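PDB 3Q2I: dehydrogenase from Chromobacterium violaceum, which probably oxidises the sugar of UDP-N-acetylglucosaminuronic acid with NAD as cofactor, a step toward 2,3-diacetamido-2,3-dideoxy-D-mannuronic acid. Local coordinates for residues G186-D197 against S331-Y339; L41-L52 against T59-M70. All coordinates share one frame; numbering follows the deposited sequence.

Contact 1. Residues G186-D197 against S331-Y339; sequences GAFMNQASHYVD and SLELLIAMY. With HP7 ((2S,3S,4R,5R,6R)-5-acetamido-6-[[[(2R,3S,4R,5R)-5-(2,4-dioxopyrimidin-1-yl)-3,4-dihydroxy-oxolan-2-yl]methoxy-hydroxy-phosphoryl]oxy-hydroxy-phosphoryl]oxy-3,4-dihydroxy-oxane-2-carboxylic acid), chain C.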
loop_
_atom_site.group_PDB
_atom_site.type_symbol
_atom_site.label_atom_id
_atom_site.label_comp_id
_atom_site.label_asym_id
_atom_site.label_seq_id
_atom_site.Cartn_x
_atom_site.Cartn_y
_atom_site.Cartn_z
ATOM N N GLY A 186 -1.279 27.966 0.106
ATOM C CA GLY A 186 -0.446 28.494 1.204
ATOM C C GLY A 186 0.939 28.882 0.760
ATOM O O GLY A 186 1.140 29.454 -0.330
ATOM N N ALA A 187 1.884 28.742 1.674
ATOM C CA ALA A 187 3.253 29.205 1.465
ATOM C C ALA A 187 3.844 28.801 0.111
ATOM O O ALA A 187 4.605 29.562 -0.515
ATOM C CB ALA A 187 4.143 28.793 2.620
ATOM N N PHE A 188 3.535 27.585 -0.357
ATOM C CA PHE A 188 4.043 27.170 -1.664
ATOM C C PHE A 188 3.268 27.749 -2.848
ATOM O O PHE A 188 3.901 28.286 -3.773
ATOM C CB PHE A 188 4.086 25.639 -1.766
ATOM C CG PHE A 188 5.260 24.984 -1.087
ATOM C CD1 PHE A 188 6.526 24.988 -1.641
ATOM C CD2 PHE A 188 5.027 24.126 -0.015
ATOM C CE1 PHE A 188 7.605 24.306 -1.055
ATOM C CE2 PHE A 188 6.076 23.331 0.526
ATOM C CZ PHE A 188 7.377 23.518 0.058
ATOM N N MET A 189 1.940 27.667 -2.826
ATOM C CA MET A 189 1.125 28.038 -4.003
ATOM C C MET A 189 0.963 29.557 -4.150
ATOM O O MET A 189 0.909 30.027 -5.302
ATOM C CB MET A 189 -0.241 27.388 -3.870
ATOM C CG MET A 189 -1.288 27.793 -4.936
ATOM S SD MET A 189 -2.763 26.776 -4.886
ATOM C CE MET A 189 -2.178 25.270 -5.659
ATOM N N ASN A 190 0.900 30.241 -3.021
ATOM C CA ASN A 190 0.846 31.719 -3.070
ATOM C C ASN A 190 2.262 32.278 -2.907
ATOM O O ASN A 190 2.926 32.573 -3.902
ATOM C CB ASN A 190 -0.093 32.304 -2.014
ATOM C CG ASN A 190 -0.082 33.840 -2.071
ATOM O OD1 ASN A 190 0.919 34.406 -2.470
ATOM N ND2 ASN A 190 -1.198 34.486 -1.800
ATOM N N GLN A 191 2.782 32.319 -1.686
ATOM C CA GLN A 191 3.904 33.246 -1.430
ATOM C C GLN A 191 5.175 32.925 -2.179
ATOM O O GLN A 191 5.810 33.789 -2.810
ATOM C CB GLN A 191 4.145 33.444 0.073
ATOM C CG GLN A 191 2.994 34.188 0.759
ATOM C CD GLN A 191 1.859 33.262 1.164
ATOM O OE1 GLN A 191 2.045 32.062 1.436
ATOM N NE2 GLN A 191 0.662 33.795 1.196
ATOM N N ALA A 192 5.531 31.642 -2.193
ATOM C CA ALA A 192 6.751 31.224 -2.852
ATOM C C ALA A 192 6.574 30.705 -4.289
ATOM O O ALA A 192 7.457 30.010 -4.803
ATOM C CB ALA A 192 7.442 30.164 -1.962
ATOM N N SER A 193 5.431 30.958 -4.936
ATOM C CA SER A 193 5.169 30.350 -6.221
ATOM C C SER A 193 6.189 30.715 -7.301
ATOM O O SER A 193 6.423 29.908 -8.181
ATOM C CB SER A 193 3.734 30.583 -6.707
ATOM O OG SER A 193 3.551 31.975 -6.772
ATOM N N HIS A 194 6.785 31.893 -7.218
ATOM C CA HIS A 194 7.798 32.283 -8.216
ATOM C C HIS A 194 9.098 31.502 -8.044
ATOM O O HIS A 194 9.972 31.542 -8.903
ATOM C CB HIS A 194 8.076 33.808 -8.173
ATOM C CG HIS A 194 6.917 34.678 -8.571
ATOM N ND1 HIS A 194 6.410 34.704 -9.850
ATOM C CD2 HIS A 194 6.258 35.650 -7.896
ATOM C CE1 HIS A 194 5.419 35.578 -9.922
ATOM N NE2 HIS A 194 5.309 36.172 -8.747
ATOM N N TYR A 195 9.264 30.861 -6.879
ATOM C CA TYR A 195 10.419 30.018 -6.616
ATOM C C TYR A 195 10.112 28.568 -6.985
ATOM O O TYR A 195 10.974 27.886 -7.533
ATOM C CB TYR A 195 10.855 30.140 -5.147
ATOM C CG TYR A 195 11.343 31.531 -4.790
ATOM C CD1 TYR A 195 12.699 31.815 -4.632
ATOM C CD2 TYR A 195 10.430 32.549 -4.569
ATOM C CE1 TYR A 195 13.121 33.096 -4.319
ATOM C CE2 TYR A 195 10.857 33.857 -4.269
ATOM C CZ TYR A 195 12.209 34.100 -4.159
ATOM O OH TYR A 195 12.637 35.413 -3.903
ATOM N N VAL A 196 8.883 28.114 -6.732
ATOM C CA VAL A 196 8.456 26.809 -7.249
ATOM C C VAL A 196 8.666 26.783 -8.755
ATOM O O VAL A 196 9.092 25.769 -9.341
ATOM C CB VAL A 196 6.957 26.460 -6.899
ATOM C CG1 VAL A 196 6.578 25.137 -7.595
ATOM C CG2 VAL A 196 6.829 26.390 -5.372
ATOM N N ASP A 197 8.355 27.929 -9.387
ATOM C CA ASP A 197 8.497 28.034 -10.828
ATOM C C ASP A 197 9.906 27.681 -11.284
ATOM O O ASP A 197 10.087 27.206 -12.401
ATOM C CB ASP A 197 8.170 29.465 -11.258
ATOM C CG ASP A 197 8.195 29.665 -12.744
ATOM O OD1 ASP A 197 7.516 28.918 -13.457
ATOM O OD2 ASP A 197 8.876 30.624 -13.189
ATOM N N SER A 331 4.428 24.518 -13.473
ATOM C CA SER A 331 4.597 24.737 -12.031
ATOM C C SER A 331 3.332 24.375 -11.280
ATOM O O SER A 331 3.423 23.962 -10.120
ATOM C CB SER A 331 5.117 26.136 -11.671
ATOM O OG SER A 331 4.119 27.112 -11.818
ATOM N N LEU A 332 2.147 24.572 -11.851
ATOM C CA LEU A 332 0.929 24.165 -11.145
ATOM C C LEU A 332 0.997 22.675 -10.889
ATOM O O LEU A 332 0.633 22.251 -9.775
ATOM C CB LEU A 332 -0.316 24.465 -11.985
ATOM C CG LEU A 332 -1.649 24.060 -11.365
ATOM C CD1 LEU A 332 -1.910 24.843 -10.077
ATOM C CD2 LEU A 332 -2.796 24.272 -12.315
ATOM N N GLU A 333 1.439 21.896 -11.872
ATOM C CA GLU A 333 1.430 20.418 -11.668
ATOM C C GLU A 333 2.388 20.075 -10.523
ATOM O O GLU A 333 2.079 19.185 -9.686
ATOM C CB GLU A 333 1.897 19.784 -12.992
ATOM C CG GLU A 333 1.817 18.262 -12.880
ATOM C CD GLU A 333 2.416 17.580 -14.097
ATOM O OE1 GLU A 333 1.819 16.595 -14.547
ATOM O OE2 GLU A 333 3.425 18.079 -14.660
ATOM N N LEU A 334 3.514 20.777 -10.394
ATOM C CA LEU A 334 4.409 20.555 -9.250
ATOM C C LEU A 334 3.730 20.913 -7.940
ATOM O O LEU A 334 3.879 20.207 -6.954
ATOM C CB LEU A 334 5.715 21.343 -9.392
ATOM C CG LEU A 334 6.727 20.727 -10.326
ATOM C CD1 LEU A 334 7.822 21.790 -10.538
ATOM C CD2 LEU A 334 7.291 19.457 -9.662
ATOM N N LEU A 335 3.046 22.055 -7.864
ATOM C CA LEU A 335 2.402 22.480 -6.644
ATOM C C LEU A 335 1.395 21.427 -6.241
ATOM O O LEU A 335 1.293 21.072 -5.055
ATOM C CB LEU A 335 1.686 23.834 -6.845
ATOM C CG LEU A 335 2.571 25.071 -6.965
ATOM C CD1 LEU A 335 1.679 26.220 -7.439
ATOM C CD2 LEU A 335 3.190 25.366 -5.613
ATOM N N ILE A 336 0.625 20.932 -7.231
ATOM C CA ILE A 336 -0.460 19.972 -6.910
ATOM C C ILE A 336 0.209 18.657 -6.498
ATOM O O ILE A 336 -0.274 18.069 -5.496
ATOM C CB ILE A 336 -1.415 19.744 -8.124
ATOM C CG1 ILE A 336 -2.123 21.087 -8.409
ATOM C CG2 ILE A 336 -2.387 18.614 -7.821
ATOM C CD1 ILE A 336 -3.045 21.574 -7.299
ATOM N N ALA A 337 1.341 18.277 -7.101
ATOM C CA ALA A 337 1.999 17.038 -6.637
ATOM C C ALA A 337 2.542 17.213 -5.210
ATOM O O ALA A 337 2.404 16.276 -4.386
ATOM C CB ALA A 337 3.167 16.704 -7.551
ATOM N N MET A 338 3.093 18.392 -4.894
ATOM C CA MET A 338 3.604 18.674 -3.536
ATOM C C MET A 338 2.416 18.625 -2.555
ATOM O O MET A 338 2.546 18.036 -1.468
ATOM C CB MET A 338 4.262 20.075 -3.430
ATOM C CG MET A 338 5.442 20.235 -4.360
ATOM S SD MET A 338 6.017 21.959 -4.183
ATOM C CE MET A 338 7.510 21.877 -5.149
ATOM N N TYR A 339 1.282 19.233 -2.911
ATOM C CA TYR A 339 0.098 19.206 -2.026
ATOM C C TYR A 339 -0.484 17.819 -1.803
ATOM O O TYR A 339 -0.801 17.484 -0.665
ATOM C CB TYR A 339 -0.944 20.260 -2.454
ATOM C CG TYR A 339 -0.609 21.699 -2.111
ATOM C CD1 TYR A 339 0.532 22.037 -1.384
ATOM C CD2 TYR A 339 -1.468 22.714 -2.531
ATOM C CE1 TYR A 339 0.810 23.393 -1.053
ATOM C CE2 TYR A 339 -1.229 24.046 -2.165
ATOM C CZ TYR A 339 -0.102 24.362 -1.415
ATOM O OH TYR A 339 0.170 25.698 -1.045
HETATM N N1 HP7 C . 5.525 41.275 4.932
HETATM C C2 HP7 C . 5.878 41.254 6.217
HETATM O O2 HP7 C . 4.984 41.286 7.103
HETATM N N3 HP7 C . 7.161 41.236 6.588
HETATM C C4 HP7 C . 8.131 41.224 5.663
HETATM O O4 HP7 C . 9.317 41.268 6.068
HETATM C C5 HP7 C . 7.799 41.233 4.305
HETATM C C6 HP7 C . 6.452 41.268 3.965
HETATM P PA HP7 C . 5.653 42.159 -0.141
HETATM P PB HP7 C . 5.316 41.305 -2.803
HETATM O "O'P" HP7 C . 2.709 37.422 -0.073
HETATM O "O'Q" HP7 C . 0.985 38.027 -1.302
HETATM C "C1'" HP7 C . 5.454 38.687 -2.732
HETATM O O1A HP7 C . 7.142 41.946 0.082
HETATM O O1B HP7 C . 6.816 41.395 -2.956
HETATM C C1C HP7 C . 4.094 41.234 4.600
HETATM C "C2'" HP7 C . 5.626 37.613 -3.821
HETATM N "N2'" HP7 C . 6.384 38.142 -4.956
HETATM O O2A HP7 C . 5.076 43.513 -0.450
HETATM O O2B HP7 C . 4.364 42.278 -3.468
HETATM C C2C HP7 C . 3.457 42.614 4.504
HETATM O O2C HP7 C . 2.163 42.456 5.096
HETATM C "C3'" HP7 C . 4.273 37.113 -4.310
HETATM O "O3'" HP7 C . 4.542 35.906 -5.062
HETATM O O3A HP7 C . 5.050 41.146 -1.231
HETATM O O3B HP7 C . 4.853 39.836 -3.345
HETATM C C3C HP7 C . 3.262 42.802 3.009
HETATM O O3C HP7 C . 2.121 43.618 2.741
HETATM C "C4'" HP7 C . 3.349 36.761 -3.133
HETATM O "O4'" HP7 C . 2.025 36.451 -3.553
HETATM C C4C HP7 C . 3.043 41.390 2.474
HETATM O O4C HP7 C . 3.980 40.673 3.290
HETATM C "C5'" HP7 C . 3.217 38.039 -2.281
HETATM O "O5'" HP7 C . 4.519 38.252 -1.742
HETATM C C5C HP7 C . 3.499 41.299 1.034
HETATM O O5C HP7 C . 4.893 41.559 1.138
HETATM C "C6'" HP7 C . 2.230 37.830 -1.158
HETATM C "C7'" HP7 C . 7.539 37.684 -5.433
HETATM O "O7'" HP7 C . 8.129 36.655 -5.073
HETATM C "C8'" HP7 C . 8.155 38.516 -6.534
HETATM O O HOH W 1 5.133 26.941 -14.939
#
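Behind the UDP-sugar pocket, the wall formed by 186-197 leans on the helix 331-339, and Tyr339 pins its start. The hydroxyl OH of Tyr339 accepts from Gly186 N at 2.9 Å and from Met189 N at 3.2 Å, and it also bonds Glu223, which takes Phe188 N as well. Met189 crosses the Tyr339 side chain at about a right angle and meets the ring obliquely: its chain runs out extended and bends at chi3 (-76°), which brings CE to 3.8 Å from Tyr339 CE2. Phe188 offers a ring face to Met338, whose SD stands 4.3 Å from the ring centroid, offset toward the rim, a Met-aromatic contact. Leu335 CD2 reaches 3.5 Å from Phe188 O and also touches Met189 CA. Val196 sits as a knob among Ser331, Leu334, Leu335 and Met338, its CG2 3.8 Å from Leu335 CD2. Farther along, Asp197 and Ser331 share Lys133, and Asp197 also pairs with Arg136. The other side of 186-197 faces ligand: HP7 O4' donates to Asn190 OD1 at 2.6 Å, while His194 bonds the nicotinamide amide of NADH. This is a substrate-binding helical turn backed by the mostly apolar face of a helix, in the C-terminal alpha/beta domain of an NAD-dependent oxidoreductase.

Contact 2. Residues L41-L52 against T59-M70; sequences LIDVCDIDPAAL and TGARGHASLTDM. With NAI (1,4-dihydronicotinamide adenine dinucleotide), chain B.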
loop_
_atom_site.group_PDB
_atom_site.type_symbol
_atom_site.label_atom_id
_atom_site.label_comp_id
_atom_site.label_asym_id
_atom_site.label_seq_id
_atom_site.Cartn_x
_atom_site.Cartn_y
_atom_site.Cartn_z
ATOM N N LEU A 41 -6.231 50.725 -21.206
ATOM C CA LEU A 41 -7.165 50.024 -20.340
ATOM C C LEU A 41 -8.528 50.693 -20.462
ATOM O O LEU A 41 -8.699 51.833 -20.027
ATOM C CB LEU A 41 -6.644 50.057 -18.896
ATOM C CG LEU A 41 -7.540 49.382 -17.858
ATOM C CD1 LEU A 41 -7.545 47.861 -18.049
ATOM C CD2 LEU A 41 -6.867 49.725 -16.532
ATOM N N ILE A 42 -9.503 49.991 -21.021
ATOM C CA ILE A 42 -10.782 50.583 -21.368
ATOM C C ILE A 42 -11.945 50.176 -20.471
ATOM O O ILE A 42 -13.010 50.791 -20.518
ATOM C CB ILE A 42 -11.146 50.323 -22.857
ATOM C CG1 ILE A 42 -11.015 48.824 -23.169
ATOM C CG2 ILE A 42 -10.146 51.027 -23.773
ATOM C CD1 ILE A 42 -11.851 48.351 -24.358
ATOM N N ASP A 43 -11.775 49.123 -19.655
ATOM C CA ASP A 43 -12.881 48.660 -18.845
ATOM C C ASP A 43 -12.308 47.980 -17.590
ATOM O O ASP A 43 -11.284 47.304 -17.701
ATOM C CB ASP A 43 -13.684 47.621 -19.625
ATOM C CG ASP A 43 -14.439 48.232 -20.778
ATOM O OD1 ASP A 43 -15.534 48.790 -20.514
ATOM O OD2 ASP A 43 -13.927 48.154 -21.914
ATOM N N VAL A 44 -12.914 48.245 -16.439
ATOM C CA VAL A 44 -12.471 47.643 -15.172
ATOM C C VAL A 44 -13.694 47.102 -14.460
ATOM O O VAL A 44 -14.834 47.559 -14.651
ATOM C CB VAL A 44 -11.656 48.579 -14.253
ATOM C CG1 VAL A 44 -10.308 48.881 -14.830
ATOM C CG2 VAL A 44 -12.455 49.872 -13.899
ATOM N N CYS A 45 -13.482 46.058 -13.640
ATOM C CA CYS A 45 -14.595 45.386 -13.003
ATOM C C CYS A 45 -14.199 45.017 -11.569
ATOM O O CYS A 45 -13.091 44.517 -11.342
ATOM C CB CYS A 45 -14.936 44.090 -13.750
ATOM S SG CYS A 45 -16.169 43.095 -12.903
ATOM N N ASP A 46 -15.097 45.299 -10.626
ATOM C CA ASP A 46 -14.967 44.844 -9.238
ATOM C C ASP A 46 -16.319 44.727 -8.558
ATOM O O ASP A 46 -17.229 45.554 -8.797
ATOM C CB ASP A 46 -13.959 45.687 -8.440
ATOM C CG ASP A 46 -13.395 44.939 -7.232
ATOM O OD1 ASP A 46 -14.217 44.457 -6.421
ATOM O OD2 ASP A 46 -12.161 44.821 -7.119
ATOM N N ILE A 47 -16.526 43.675 -7.763
ATOM C CA ILE A 47 -17.820 43.534 -7.094
ATOM C C ILE A 47 -17.926 44.468 -5.875
ATOM O O ILE A 47 -18.990 44.543 -5.242
ATOM C CB ILE A 47 -18.107 42.066 -6.664
ATOM C CG1 ILE A 47 -17.014 41.569 -5.709
ATOM C CG2 ILE A 47 -18.323 41.183 -7.879
ATOM C CD1 ILE A 47 -17.370 40.227 -5.040
ATOM N N ASP A 48 -16.822 45.095 -5.490
ATOM C CA ASP A 48 -16.841 46.049 -4.373
ATOM C C ASP A 48 -16.873 47.475 -4.947
ATOM O O ASP A 48 -15.892 47.917 -5.539
ATOM C CB ASP A 48 -15.593 45.863 -3.510
ATOM C CG ASP A 48 -15.572 46.791 -2.312
ATOM O OD1 ASP A 48 -15.093 46.395 -1.229
ATOM O OD2 ASP A 48 -16.053 47.932 -2.456
ATOM N N PRO A 49 -17.994 48.189 -4.771
ATOM C CA PRO A 49 -18.145 49.552 -5.311
ATOM C C PRO A 49 -16.991 50.525 -5.069
ATOM O O PRO A 49 -16.544 51.223 -5.999
ATOM C CB PRO A 49 -19.418 50.026 -4.638
ATOM C CG PRO A 49 -20.258 48.773 -4.499
ATOM C CD PRO A 49 -19.264 47.656 -4.249
ATOM N N ALA A 50 -16.464 50.580 -3.852
ATOM C CA ALA A 50 -15.337 51.451 -3.581
ATOM C C ALA A 50 -14.063 51.088 -4.334
ATOM O O ALA A 50 -13.316 51.972 -4.775
ATOM C CB ALA A 50 -15.066 51.515 -2.066
ATOM N N ALA A 51 -13.731 49.795 -4.401
ATOM C CA ALA A 51 -12.482 49.447 -5.058
ATOM C C ALA A 51 -12.610 49.825 -6.548
ATOM O O ALA A 51 -11.632 50.213 -7.186
ATOM C CB ALA A 51 -12.224 47.908 -4.915
ATOM N N LEU A 52 -13.796 49.578 -7.089
ATOM C CA LEU A 52 -14.087 49.895 -8.476
ATOM C C LEU A 52 -14.046 51.402 -8.717
ATOM O O LEU A 52 -13.398 51.861 -9.653
ATOM C CB LEU A 52 -15.465 49.377 -8.845
ATOM C CG LEU A 52 -15.906 49.625 -10.299
ATOM C CD1 LEU A 52 -14.990 48.953 -11.338
ATOM C CD2 LEU A 52 -17.339 49.278 -10.570
ATOM N N THR A 59 -7.839 55.418 -13.634
ATOM C CA THR A 59 -7.412 54.895 -14.942
ATOM C C THR A 59 -8.241 55.504 -16.067
ATOM O O THR A 59 -7.816 55.465 -17.220
ATOM C CB THR A 59 -7.663 53.366 -15.009
ATOM O OG1 THR A 59 -9.058 53.113 -14.876
ATOM C CG2 THR A 59 -6.876 52.652 -13.919
ATOM N N GLY A 60 -9.421 56.022 -15.737
ATOM C CA GLY A 60 -10.337 56.575 -16.739
ATOM C C GLY A 60 -11.191 55.537 -17.453
ATOM O O GLY A 60 -12.070 55.868 -18.253
ATOM N N ALA A 61 -10.914 54.255 -17.209
ATOM C CA ALA A 61 -11.657 53.169 -17.830
ATOM C C ALA A 61 -13.115 53.204 -17.413
ATOM O O ALA A 61 -13.398 53.715 -16.335
ATOM C CB ALA A 61 -11.039 51.833 -17.346
ATOM N N ARG A 62 -14.022 52.624 -18.204
ATOM C CA ARG A 62 -15.379 52.391 -17.736
ATOM C C ARG A 62 -15.416 51.314 -16.665
ATOM O O ARG A 62 -14.655 50.335 -16.758
ATOM C CB ARG A 62 -16.315 51.915 -18.836
ATOM C CG ARG A 62 -16.336 52.773 -20.098
ATOM C CD ARG A 62 -16.914 51.963 -21.251
ATOM N NE ARG A 62 -17.609 52.808 -22.213
ATOM C CZ ARG A 62 -17.228 52.983 -23.476
ATOM N NH1 ARG A 62 -16.144 52.362 -23.931
ATOM N NH2 ARG A 62 -17.939 53.780 -24.270
ATOM N N GLY A 63 -16.385 51.447 -15.762
ATOM C CA GLY A 63 -16.535 50.530 -14.617
ATOM C C GLY A 63 -17.667 49.541 -14.780
ATOM O O GLY A 63 -18.704 49.849 -15.367
ATOM N N HIS A 64 -17.527 48.332 -14.221
ATOM C CA HIS A 64 -18.623 47.374 -14.260
ATOM C C HIS A 64 -18.693 46.607 -12.950
ATOM O O HIS A 64 -17.648 46.330 -12.367
ATOM C CB HIS A 64 -18.341 46.363 -15.371
ATOM C CG HIS A 64 -18.135 46.983 -16.716
ATOM N ND1 HIS A 64 -19.148 47.064 -17.651
ATOM C CD2 HIS A 64 -17.040 47.529 -17.296
ATOM C CE1 HIS A 64 -18.685 47.644 -18.744
ATOM N NE2 HIS A 64 -17.408 47.929 -18.558
ATOM N N ALA A 65 -19.895 46.197 -12.567
ATOM C CA ALA A 65 -20.138 45.545 -11.289
ATOM C C ALA A 65 -20.081 44.013 -11.349
ATOM O O ALA A 65 -20.072 43.370 -10.300
ATOM C CB ALA A 65 -21.476 45.974 -10.718
ATOM N N SER A 66 -20.143 43.443 -12.548
ATOM C CA SER A 66 -19.931 42.011 -12.704
ATOM C C SER A 66 -19.076 41.728 -13.933
ATOM O O SER A 66 -19.097 42.471 -14.913
ATOM C CB SER A 66 -21.257 41.263 -12.746
ATOM O OG SER A 66 -21.812 41.310 -14.041
ATOM N N LEU A 67 -18.346 40.615 -13.921
ATOM C CA LEU A 67 -17.566 40.207 -15.069
ATOM C C LEU A 67 -18.464 39.923 -16.268
ATOM O O LEU A 67 -18.134 40.282 -17.399
ATOM C CB LEU A 67 -16.698 38.970 -14.710
ATOM C CG LEU A 67 -16.019 38.388 -15.941
ATOM C CD1 LEU A 67 -15.010 39.314 -16.531
ATOM C CD2 LEU A 67 -15.285 37.105 -15.504
ATOM N N THR A 68 -19.588 39.266 -16.025
ATOM C CA THR A 68 -20.478 38.861 -17.097
ATOM C C THR A 68 -20.992 40.071 -17.885
ATOM O O THR A 68 -21.017 40.032 -19.113
ATOM C CB THR A 68 -21.665 38.033 -16.597
ATOM O OG1 THR A 68 -21.197 36.824 -15.957
ATOM C CG2 THR A 68 -22.516 37.614 -17.775
ATOM N N ASP A 69 -21.326 41.141 -17.171
ATOM C CA ASP A 69 -21.641 42.422 -17.824
ATOM C C ASP A 69 -20.473 43.028 -18.582
ATOM O O ASP A 69 -20.655 43.476 -19.717
ATOM C CB ASP A 69 -22.064 43.445 -16.779
ATOM C CG ASP A 69 -23.389 43.118 -16.168
ATOM O OD1 ASP A 69 -24.088 42.260 -16.745
ATOM O OD2 ASP A 69 -23.712 43.707 -15.116
ATOM N N MET A 70 -19.307 43.148 -17.951
ATOM C CA MET A 70 -18.159 43.710 -18.646
ATOM C C MET A 70 -17.911 42.953 -19.953
ATOM O O MET A 70 -17.582 43.585 -20.974
ATOM C CB MET A 70 -16.912 43.799 -17.752
ATOM C CG MET A 70 -15.640 44.248 -18.447
ATOM S SD MET A 70 -14.226 44.650 -17.412
ATOM C CE MET A 70 -13.715 42.955 -17.028
HETATM P PA NAI B . -6.986 41.537 -3.381
HETATM O O1A NAI B . -7.826 40.903 -2.349
HETATM O O2A NAI B . -6.172 42.858 -3.023
HETATM O O5B NAI B . -7.778 41.880 -4.704
HETATM C C5B NAI B . -9.081 41.374 -4.638
HETATM C C4B NAI B . -9.906 42.051 -5.724
HETATM O O4B NAI B . -10.774 41.167 -6.455
HETATM C C3B NAI B . -10.775 42.830 -4.735
HETATM O O3B NAI B . -10.810 44.223 -5.078
HETATM C C2B NAI B . -12.114 42.074 -4.705
HETATM O O2B NAI B . -13.242 42.882 -4.392
HETATM C C1B NAI B . -12.129 41.611 -6.181
HETATM N N9A NAI B . -13.088 40.566 -6.454
HETATM C C8A NAI B . -13.315 39.440 -5.699
HETATM N N7A NAI B . -14.201 38.705 -6.309
HETATM C C5A NAI B . -14.525 39.251 -7.530
HETATM C C6A NAI B . -15.406 38.925 -8.581
HETATM N N6A NAI B . -16.170 37.777 -8.571
HETATM N N1A NAI B . -15.493 39.763 -9.629
HETATM C C2A NAI B . -14.777 40.869 -9.646
HETATM N N3A NAI B . -13.930 41.248 -8.692
HETATM C C4A NAI B . -13.812 40.455 -7.605
HETATM O O3 NAI B . -5.921 40.457 -3.867
HETATM P PN NAI B . -4.588 40.674 -4.621
HETATM O O1N NAI B . -3.420 40.645 -3.677
HETATM O O2N NAI B . -4.595 41.840 -5.639
HETATM O O5D NAI B . -4.258 39.260 -5.357
HETATM C C5D NAI B . -4.968 39.205 -6.572
HETATM C C4D NAI B . -4.460 38.070 -7.457
HETATM O O4D NAI B . -3.129 38.463 -7.830
HETATM C C3D NAI B . -4.243 36.718 -6.720
HETATM O O3D NAI B . -4.462 35.695 -7.694
HETATM C C2D NAI B . -2.752 36.732 -6.365
HETATM O O2D NAI B . -2.187 35.423 -6.344
HETATM C C1D NAI B . -2.107 37.527 -7.538
HETATM N N1N NAI B . -0.868 38.175 -7.171
HETATM C C2N NAI B . 0.193 38.017 -7.934
HETATM C C3N NAI B . 1.442 38.554 -7.599
HETATM C C7N NAI B . 2.617 38.396 -8.484
HETATM O O7N NAI B . 3.780 38.431 -8.127
HETATM N N7N NAI B . 2.436 38.186 -9.822
HETATM C C4N NAI B . 1.547 39.196 -6.348
HETATM C C5N NAI B . 0.383 39.427 -5.636
HETATM C C6N NAI B . -0.816 38.903 -6.049
#
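Asp43 and His64 meet on one face of two neighbouring parallel strands, 41-45 and 62-64. From the backbone of Asp43, CB rests 3.7 Å from Met70 SD. CG stands beside the backbone N (chi1 -70°), and from there the carboxylate divides its work. OD1 accepts a hydrogen bond from His64 NE2 at 2.8 Å, nearly straight (167°). The acceptor lies in the ring plane, yet the donor meets OD1 on its anti side, 28° out of the carboxylate plane. OD1 also brushes Arg62 CD, whose chain runs alongside, while OD2 turns to Thr74. Met70 CB lies over one face of the His64 ring, toward its rim, and the bend at chi3 puts CE 3.7 Å from Cys45 CB.

The backbones are joined by Arg62 N to Ile42 O, Val44 N to Arg62 O at 2.7 Å, a weak bond from His64 N to Val44 O, and Asp46 N to His64 O. On the reverse face the Ala61 methyl fits 3.9 Å from Val44 CG1, and Leu52 CD2 comes down from the following helix to 3.5 Å from His64 O.

Just past the strand, Asp46 accepts hydrogen bonds from the NADH ribose hydroxyls, O2B on OD1 and O3B on OD2, the latter at 2.5 Å. Its OD1 also takes Asp48 N in an Asx turn, and Cys21 N bonds OD2, so the carboxylate is gripped from several sides. Ile47 packs against the adenine. This is a beta-alpha-beta unit of a Rossmann fold, with the acid just after strand 39-45, the second strand of the Rossmann domain. A carboxylate holding both ribose hydroxyls would probably repel a 2'-phosphate, consistent with use of NAD rather than NADP.

Contact 1 lies near the centre of the chain, and all its touching residues are buried; contact 2 sits about 24 Å from that centre, at the edge of the parallel sheet, and is only partly buried. They share no helix or strand: the first packs helices of the C-terminal alpha/beta domain, the second joins strands of the Rossmann domain. Apolar packing around a tyrosine hydroxyl that accepts from two backbone N-H groups and also bonds Glu223 dominates 186-197 with 331-339, whereas 41-52 with 59-70 depends on main-chain bonds and a His-carboxylate pair. Though their nearest atoms are about 16 Å apart, one NADH connects them, its adenosine ribose at contact 2 and its nicotinamide at contact 1.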